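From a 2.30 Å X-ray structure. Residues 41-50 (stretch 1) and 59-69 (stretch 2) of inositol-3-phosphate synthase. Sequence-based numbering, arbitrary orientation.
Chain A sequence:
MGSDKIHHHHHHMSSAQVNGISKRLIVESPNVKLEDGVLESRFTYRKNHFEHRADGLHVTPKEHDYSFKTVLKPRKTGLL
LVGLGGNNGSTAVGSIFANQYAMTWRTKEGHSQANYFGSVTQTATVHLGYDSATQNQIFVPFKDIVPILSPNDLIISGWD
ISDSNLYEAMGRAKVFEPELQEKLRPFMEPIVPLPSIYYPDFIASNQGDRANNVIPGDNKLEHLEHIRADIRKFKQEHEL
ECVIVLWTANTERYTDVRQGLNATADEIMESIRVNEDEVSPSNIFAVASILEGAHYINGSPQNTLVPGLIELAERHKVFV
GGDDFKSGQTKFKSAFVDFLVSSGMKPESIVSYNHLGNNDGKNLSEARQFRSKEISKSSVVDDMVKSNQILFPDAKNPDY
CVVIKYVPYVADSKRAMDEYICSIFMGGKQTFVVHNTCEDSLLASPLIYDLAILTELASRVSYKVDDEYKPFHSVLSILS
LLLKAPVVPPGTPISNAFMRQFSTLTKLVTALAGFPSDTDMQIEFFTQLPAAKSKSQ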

ATOM      1  N   SER A  41      -3.292 -47.242 -18.364  1.00 30.80           N
ATOM      2  CA  SER A  41      -3.726 -46.060 -19.074  1.00 31.33           C
ATOM      3  C   SER A  41      -2.720 -45.652 -20.141  1.00 33.29           C
ATOM      4  O   SER A  41      -1.603 -45.247 -19.833  1.00 35.02           O
ATOM      5  CB  SER A  41      -3.935 -44.925 -18.069  1.00 30.65           C
ATOM      6  OG  SER A  41      -4.612 -43.844 -18.665  1.00 26.28           O
ATOM      7  N   ARG A  42      -3.119 -45.767 -21.399  1.00 34.57           N
ATOM      8  CA  ARG A  42      -2.230 -45.432 -22.509  1.00 36.00           C
ATOM      9  C   ARG A  42      -2.475 -43.987 -22.877  1.00 34.09           C
ATOM     10  O   ARG A  42      -3.610 -43.592 -23.114  1.00 33.72           O
ATOM     11  CB  ARG A  42      -2.419 -46.399 -23.704  1.00 36.63           C
ATOM     12  CG  ARG A  42      -2.070 -45.853 -25.114  1.00 41.28           C
ATOM     13  CD  ARG A  42      -2.364 -46.836 -26.265  1.00 60.19           C
ATOM     14  NE  ARG A  42      -3.433 -47.812 -25.960  1.00 70.39           N
ATOM     15  CZ  ARG A  42      -3.239 -49.064 -25.502  1.00 72.94           C
ATOM     16  NH1 ARG A  42      -2.013 -49.528 -25.289  1.00 77.03           N
ATOM     17  NH2 ARG A  42      -4.274 -49.860 -25.255  1.00 67.84           N
ATOM     18  N   PHE A  43      -1.402 -43.206 -22.888  1.00 34.35           N
ATOM     19  CA  PHE A  43      -1.450 -41.784 -23.215  1.00 33.55           C
ATOM     20  C   PHE A  43      -0.498 -41.502 -24.372  1.00 33.87           C
ATOM     21  O   PHE A  43       0.654 -41.900 -24.321  1.00 37.64           O
ATOM     22  CB  PHE A  43      -1.067 -40.975 -21.975  1.00 32.99           C
ATOM     23  CG  PHE A  43      -0.829 -39.509 -22.239  1.00 32.48           C
ATOM     24  CD1 PHE A  43      -1.876 -38.670 -22.625  1.00 31.38           C
ATOM     25  CD2 PHE A  43       0.448 -38.968 -22.090  1.00 27.36           C
ATOM     26  CE1 PHE A  43      -1.648 -37.309 -22.870  1.00 24.74           C
ATOM     27  CE2 PHE A  43       0.680 -37.624 -22.338  1.00 28.41           C
ATOM     28  CZ  PHE A  43      -0.378 -36.794 -22.724  1.00 23.33           C
ATOM     29  N   THR A  44      -0.984 -40.846 -25.420  1.00 33.38           N
ATOM     30  CA  THR A  44      -0.156 -40.451 -26.552  1.00 31.44           C
ATOM     31  C   THR A  44       0.357 -39.031 -26.330  1.00 32.51           C
ATOM     32  O   THR A  44      -0.417 -38.077 -26.380  1.00 32.52           O
ATOM     33  CB  THR A  44      -0.980 -40.571 -27.854  1.00 32.81           C
ATOM     34  OG1 THR A  44      -1.182 -41.965 -28.179  1.00 32.03           O
ATOM     35  CG2 THR A  44      -0.225 -40.012 -29.049  1.00 26.93           C
ATOM     36  N   TYR A  45       1.661 -38.897 -26.056  1.00 32.84           N
ATOM     37  CA  TYR A  45       2.284 -37.602 -25.703  1.00 30.10           C
ATOM     38  C   TYR A  45       2.776 -36.774 -26.918  1.00 30.89           C
ATOM     39  O   TYR A  45       3.607 -37.228 -27.708  1.00 31.53           O
ATOM     40  CB  TYR A  45       3.401 -37.826 -24.664  1.00 30.27           C
ATOM     41  CG  TYR A  45       4.208 -36.590 -24.273  1.00 24.48           C
ATOM     42  CD1 TYR A  45       3.593 -35.501 -23.639  1.00 32.37           C
ATOM     43  CD2 TYR A  45       5.586 -36.519 -24.524  1.00 26.31           C
ATOM     44  CE1 TYR A  45       4.319 -34.364 -23.279  1.00 25.96           C
ATOM     45  CE2 TYR A  45       6.337 -35.377 -24.157  1.00 27.39           C
ATOM     46  CZ  TYR A  45       5.685 -34.313 -23.531  1.00 22.86           C
ATOM     47  OH  TYR A  45       6.374 -33.198 -23.151  1.00 28.77           O
ATOM     48  N   ARG A  46       2.260 -35.559 -27.064  1.00 31.55           N
ATOM     49  CA  ARG A  46       2.640 -34.706 -28.190  1.00 31.76           C
ATOM     50  C   ARG A  46       3.862 -33.865 -27.883  1.00 28.80           C
ATOM     51  O   ARG A  46       3.793 -32.961 -27.066  1.00 31.19           O
ATOM     52  CB  ARG A  46       1.494 -33.765 -28.574  1.00 33.80           C
ATOM     53  CG  ARG A  46       0.169 -34.419 -28.975  1.00 37.40           C
ATOM     54  CD  ARG A  46      -0.685 -33.450 -29.764  1.00 35.32           C
ATOM     55  NE  ARG A  46      -2.115 -33.717 -29.755  1.00 54.96           N
ATOM     56  CZ  ARG A  46      -3.005 -33.080 -28.992  1.00 63.87           C
ATOM     57  NH1 ARG A  46      -2.630 -32.143 -28.115  1.00 57.42           N
ATOM     58  NH2 ARG A  46      -4.286 -33.406 -29.091  1.00 65.07           N
ATOM     59  N   LYS A  47       4.975 -34.141 -28.553  1.00 29.53           N
ATOM     60  CA  LYS A  47       6.239 -33.427 -28.282  1.00 29.63           C
ATOM     61  C   LYS A  47       6.860 -32.914 -29.560  1.00 29.89           C
ATOM     62  O   LYS A  47       6.935 -33.636 -30.549  1.00 34.23           O
ATOM     63  CB  LYS A  47       7.247 -34.321 -27.544  1.00 27.25           C
ATOM     64  CG  LYS A  47       8.598 -33.665 -27.324  1.00 26.48           C
ATOM     65  CD  LYS A  47       9.517 -34.457 -26.423  1.00 24.89           C
ATOM     66  CE  LYS A  47      10.998 -34.138 -26.708  1.00 36.46           C
ATOM     67  NZ  LYS A  47      11.415 -32.700 -26.570  1.00 37.53           N
ATOM     68  N   ASN A  48       7.281 -31.661 -29.542  1.00 27.48           N
ATOM     69  CA  ASN A  48       8.009 -31.096 -30.653  1.00 29.14           C
ATOM     70  C   ASN A  48       9.490 -31.447 -30.578  1.00 28.79           C
ATOM     71  O   ASN A  48      10.063 -31.479 -29.508  1.00 26.80           O
ATOM     72  CB  ASN A  48       7.838 -29.576 -30.675  1.00 28.61           C
ATOM     73  CG  ASN A  48       6.496 -29.153 -31.190  1.00 32.18           C
ATOM     74  OD1 ASN A  48       5.916 -29.822 -32.052  1.00 28.70           O
ATOM     75  ND2 ASN A  48       5.985 -28.026 -30.676  1.00 25.65           N
ATOM     76  N   HIS A  49      10.097 -31.721 -31.722  1.00 28.77           N
ATOM     77  CA  HIS A  49      11.517 -31.974 -31.785  1.00 29.99           C
ATOM     78  C   HIS A  49      12.130 -30.950 -32.734  1.00 31.50           C
ATOM     79  O   HIS A  49      11.510 -30.578 -33.724  1.00 32.91           O
ATOM     80  CB  HIS A  49      11.762 -33.396 -32.286  1.00 30.73           C
ATOM     81  CG  HIS A  49      11.311 -34.461 -31.331  1.00 23.12           C
ATOM     82  ND1 HIS A  49      12.192 -35.185 -30.557  1.00 18.46           N
ATOM     83  CD2 HIS A  49      10.073 -34.912 -31.017  1.00 19.75           C
ATOM     84  CE1 HIS A  49      11.516 -36.050 -29.819  1.00 25.90           C
ATOM     85  NE2 HIS A  49      10.230 -35.913 -30.088  1.00 26.27           N
ATOM     86  N   PHE A  50      13.340 -30.491 -32.433  1.00 30.38           N
ATOM     87  CA  PHE A  50      13.878 -29.313 -33.111  1.00 30.41           C
ATOM     88  C   PHE A  50      15.149 -29.598 -33.893  1.00 28.41           C
ATOM     89  O   PHE A  50      15.888 -30.535 -33.590  1.00 27.36           O
ATOM     90  CB  PHE A  50      14.121 -28.164 -32.092  1.00 29.50           C
ATOM     91  CG  PHE A  50      12.934 -27.876 -31.227  1.00 29.41           C
ATOM     92  CD1 PHE A  50      12.761 -28.541 -30.014  1.00 24.72           C
ATOM     93  CD2 PHE A  50      11.963 -26.966 -31.639  1.00 32.71           C
ATOM     94  CE1 PHE A  50      11.623 -28.303 -29.223  1.00 31.39           C
ATOM     95  CE2 PHE A  50      10.827 -26.705 -30.844  1.00 26.25           C
ATOM     96  CZ  PHE A  50      10.659 -27.385 -29.635  1.00 24.02           C
ATOM     97  N   VAL A  59      10.715 -27.516 -36.846  1.00 32.28           N
ATOM     98  CA  VAL A  59       9.936 -28.110 -35.766  1.00 30.58           C
ATOM     99  C   VAL A  59       9.193 -29.340 -36.266  1.00 30.43           C
ATOM    100  O   VAL A  59       8.348 -29.239 -37.142  1.00 31.21           O
ATOM    101  CB  VAL A  59       8.938 -27.092 -35.149  1.00 31.24           C
ATOM    102  CG1 VAL A  59       8.249 -27.685 -33.892  1.00 19.42           C
ATOM    103  CG2 VAL A  59       9.659 -25.757 -34.812  1.00 29.34           C
ATOM    104  N   THR A  60       9.532 -30.496 -35.693  1.00 30.15           N
ATOM    105  CA  THR A  60       8.926 -31.761 -36.042  1.00 28.42           C
ATOM    106  C   THR A  60       8.070 -32.279 -34.888  1.00 29.17           C
ATOM    107  O   THR A  60       8.608 -32.764 -33.907  1.00 29.24           O
ATOM    108  CB  THR A  60      10.016 -32.794 -36.414  1.00 30.12           C
ATOM    109  OG1 THR A  60      10.742 -32.340 -37.565  1.00 35.55           O
ATOM    110  CG2 THR A  60       9.386 -34.087 -36.891  1.00 22.47           C
ATOM    111  N   PRO A  61       6.738 -32.170 -34.995  1.00 30.93           N
ATOM    112  CA  PRO A  61       5.846 -32.781 -34.003  1.00 30.31           C
ATOM    113  C   PRO A  61       5.816 -34.317 -34.092  1.00 30.13           C
ATOM    114  O   PRO A  61       5.547 -34.868 -35.170  1.00 30.05           O
ATOM    115  CB  PRO A  61       4.470 -32.187 -34.355  1.00 30.42           C
ATOM    116  CG  PRO A  61       4.570 -31.808 -35.809  1.00 29.31           C
ATOM    117  CD  PRO A  61       5.992 -31.435 -36.039  1.00 29.43           C
ATOM    118  N   LYS A  62       6.083 -34.992 -32.974  1.00 28.59           N
ATOM    119  CA  LYS A  62       6.063 -36.453 -32.917  1.00 28.63           C
ATOM    120  C   LYS A  62       5.170 -36.935 -31.765  1.00 29.82           C
ATOM    121  O   LYS A  62       4.797 -36.156 -30.901  1.00 28.79           O
ATOM    122  CB  LYS A  62       7.514 -37.003 -32.798  1.00 30.45           C
ATOM    123  CG  LYS A  62       8.509 -36.436 -33.867  1.00 32.42           C
ATOM    124  CD  LYS A  62       9.920 -37.049 -33.824  1.00 38.08           C
ATOM    125  CE  LYS A  62      10.766 -36.593 -35.038  1.00 43.73           C
ATOM    126  NZ  LYS A  62      12.227 -36.952 -35.016  1.00 41.32           N
ATOM    127  N   GLU A  63       4.813 -38.219 -31.753  1.00 33.14           N
ATOM    128  CA  GLU A  63       3.965 -38.761 -30.684  1.00 35.69           C
ATOM    129  C   GLU A  63       4.657 -39.871 -29.920  1.00 36.83           C
ATOM    130  O   GLU A  63       5.365 -40.676 -30.515  1.00 38.85           O
ATOM    131  CB  GLU A  63       2.630 -39.287 -31.210  1.00 35.78           C
ATOM    132  CG  GLU A  63       2.042 -38.547 -32.405  1.00 44.50           C
ATOM    133  CD  GLU A  63       0.537 -38.726 -32.503  1.00 53.39           C
ATOM    134  OE1 GLU A  63      -0.176 -37.971 -31.800  1.00 64.66           O
ATOM    135  OE2 GLU A  63       0.070 -39.609 -33.266  1.00 50.65           O
ATOM    136  N   HIS A  64       4.417 -39.925 -28.606  1.00 36.72           N
ATOM    137  CA  HIS A  64       5.080 -40.888 -27.708  1.00 34.51           C
ATOM    138  C   HIS A  64       4.067 -41.624 -26.810  1.00 35.03           C
ATOM    139  O   HIS A  64       3.538 -41.067 -25.843  1.00 33.71           O
ATOM    140  CB  HIS A  64       6.137 -40.176 -26.847  1.00 33.71           C
ATOM    141  CG  HIS A  64       7.207 -39.481 -27.636  1.00 28.43           C
ATOM    142  ND1 HIS A  64       6.997 -38.285 -28.288  1.00 26.42           N
ATOM    143  CD2 HIS A  64       8.502 -39.803 -27.855  1.00 24.18           C
ATOM    144  CE1 HIS A  64       8.113 -37.905 -28.885  1.00 18.72           C
ATOM    145  NE2 HIS A  64       9.042 -38.810 -28.640  1.00 26.84           N
ATOM    146  N   ASP A  65       3.783 -42.880 -27.124  1.00 34.54           N
ATOM    147  CA  ASP A  65       2.754 -43.575 -26.371  1.00 35.59           C
ATOM    148  C   ASP A  65       3.293 -43.970 -25.008  1.00 34.33           C
ATOM    149  O   ASP A  65       4.267 -44.707 -24.907  1.00 35.25           O
ATOM    150  CB  ASP A  65       2.225 -44.780 -27.150  1.00 37.32           C
ATOM    151  CG  ASP A  65       1.546 -44.373 -28.456  1.00 45.59           C
ATOM    152  OD1 ASP A  65       1.558 -43.164 -28.766  1.00 43.28           O
ATOM    153  OD2 ASP A  65       0.988 -45.184 -29.238  1.00 50.34           O
ATOM    154  N   TYR A  66       2.690 -43.433 -23.958  1.00 33.08           N
ATOM    155  CA  TYR A  66       3.035 -43.835 -22.604  1.00 32.81           C
ATOM    156  C   TYR A  66       2.022 -44.882 -22.158  1.00 33.16           C
ATOM    157  O   TYR A  66       0.853 -44.771 -22.493  1.00 36.86           O
ATOM    158  CB  TYR A  66       3.003 -42.623 -21.661  1.00 32.74           C
ATOM    159  CG  TYR A  66       4.291 -41.830 -21.584  1.00 32.05           C
ATOM    160  CD1 TYR A  66       4.527 -40.764 -22.441  1.00 35.01           C
ATOM    161  CD2 TYR A  66       5.276 -42.146 -20.653  1.00 33.19           C
ATOM    162  CE1 TYR A  66       5.716 -40.025 -22.378  1.00 24.40           C
ATOM    163  CE2 TYR A  66       6.474 -41.406 -20.580  1.00 28.77           C
ATOM    164  CZ  TYR A  66       6.679 -40.348 -21.448  1.00 32.46           C
ATOM    165  OH  TYR A  66       7.846 -39.601 -21.392  1.00 28.25           O
ATOM    166  N   SER A  67       2.454 -45.906 -21.432  1.00 31.48           N
ATOM    167  CA  SER A  67       1.499 -46.833 -20.846  1.00 30.66           C
ATOM    168  C   SER A  67       1.626 -46.746 -19.341  1.00 29.40           C
ATOM    169  O   SER A  67       2.634 -47.154 -18.799  1.00 33.42           O
ATOM    170  CB  SER A  67       1.739 -48.264 -21.343  1.00 32.17           C
ATOM    171  OG  SER A  67       0.679 -49.113 -20.933  1.00 37.40           O
ATOM    172  N   PHE A  68       0.633 -46.177 -18.663  1.00 28.58           N
ATOM    173  CA  PHE A  68       0.723 -45.967 -17.212  1.00 27.21           C
ATOM    174  C   PHE A  68       0.023 -47.084 -16.477  1.00 27.00           C
ATOM    175  O   PHE A  68      -1.001 -47.596 -16.938  1.00 28.82           O
ATOM    176  CB  PHE A  68       0.089 -44.632 -16.760  1.00 27.75           C
ATOM    177  CG  PHE A  68       0.643 -43.415 -17.451  1.00 23.29           C
ATOM    178  CD1 PHE A  68       1.921 -42.968 -17.192  1.00 21.32           C
ATOM    179  CD2 PHE A  68      -0.123 -42.723 -18.361  1.00 21.82           C
ATOM    180  CE1 PHE A  68       2.439 -41.843 -17.854  1.00 31.12           C
ATOM    181  CE2 PHE A  68       0.384 -41.583 -19.012  1.00 26.04           C
ATOM    182  CZ  PHE A  68       1.655 -41.150 -18.760  1.00 19.97           C
ATOM    183  N   LYS A  69       0.552 -47.441 -15.315  1.00 24.14           N
ATOM    184  CA  LYS A  69      -0.221 -48.231 -14.379  1.00 27.38           C
ATOM    185  C   LYS A  69      -0.287 -47.425 -13.113  1.00 26.95           C
ATOM    186  O   LYS A  69       0.738 -46.888 -12.692  1.00 29.09           O
ATOM    187  CB  LYS A  69       0.408 -49.614 -14.100  1.00 27.25           C
ATOM    188  CG  LYS A  69       0.034 -50.746 -15.070  1.00 29.53           C
ATOM    189  CD  LYS A  69       0.612 -52.081 -14.534  1.00 44.77           C
ATOM    190  CE  LYS A  69       0.182 -53.337 -15.334  1.00 51.58           C
ATOM    191  NZ  LYS A  69       0.892 -53.487 -16.636  1.00 51.79           N
TER
HETATM  192  O   HOH W   1      12.872 -31.004 -36.856  1.00 28.21           O

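Stretches 41-50 and 59-69 are neighbouring antiparallel β-strands, joined by a regular ladder of backbone hydrogen bonds and lined on one face by a row of mostly aromatic side chains. The register pairs Ser-41 with Phe-68 and runs without a break to Phe-50 with Val-59. Five pairs are hydrogen-bonded in both directions: in the shortest rung, Tyr-66 N donates to Phe-43 O at 2.6 Å, while Phe-43 N donates to Tyr-66 O at 2.8 Å. The intervening pairs bring CA atoms close to carbonyls, as where Arg-42 CA lies 3.2 Å from Tyr-66 O. Pro-61, which has no amide hydrogen, stands opposite Asn-48 in a non-hydrogen-bonded pair, so the ladder loses nothing there.

Phe-43, Tyr-45, His-49, His-64, Tyr-66 and Phe-68 all share one face. Contacts run diagonally between the strands: Phe-43 CB meets the edge of the Phe-68 ring, 3.4 Å from its CE2, and Tyr-45 CB meets the edge of the Tyr-66 ring, 3.9 Å from its CD1. Farther along, the rings of His-49 and His-64 approach rim to rim, their centroids 5.2 Å apart. Lys-62 suits this border because its long aliphatic chain can cover a ring: its CD lies over the His-49 face, 3.9 Å from the centroid, while NZ extends beyond.

The other face is largely polar, from Arg-42 and Ser-67 through Thr-44, Asp-65, Arg-46 and Glu-63. Thr-44 OG1 donates a hydrogen bond to Asp-65 OD1 at 3.0 Å, a short hydroxyl meeting a carboxylate directly across the strands. Beside it, the Thr-44 methyl CG2 lies 3.4 Å from Glu-63 OE1. At the Phe-50 end of this face the contact turns apolar, with Phe-50 CD2 4.1 Å from Val-59 CG2.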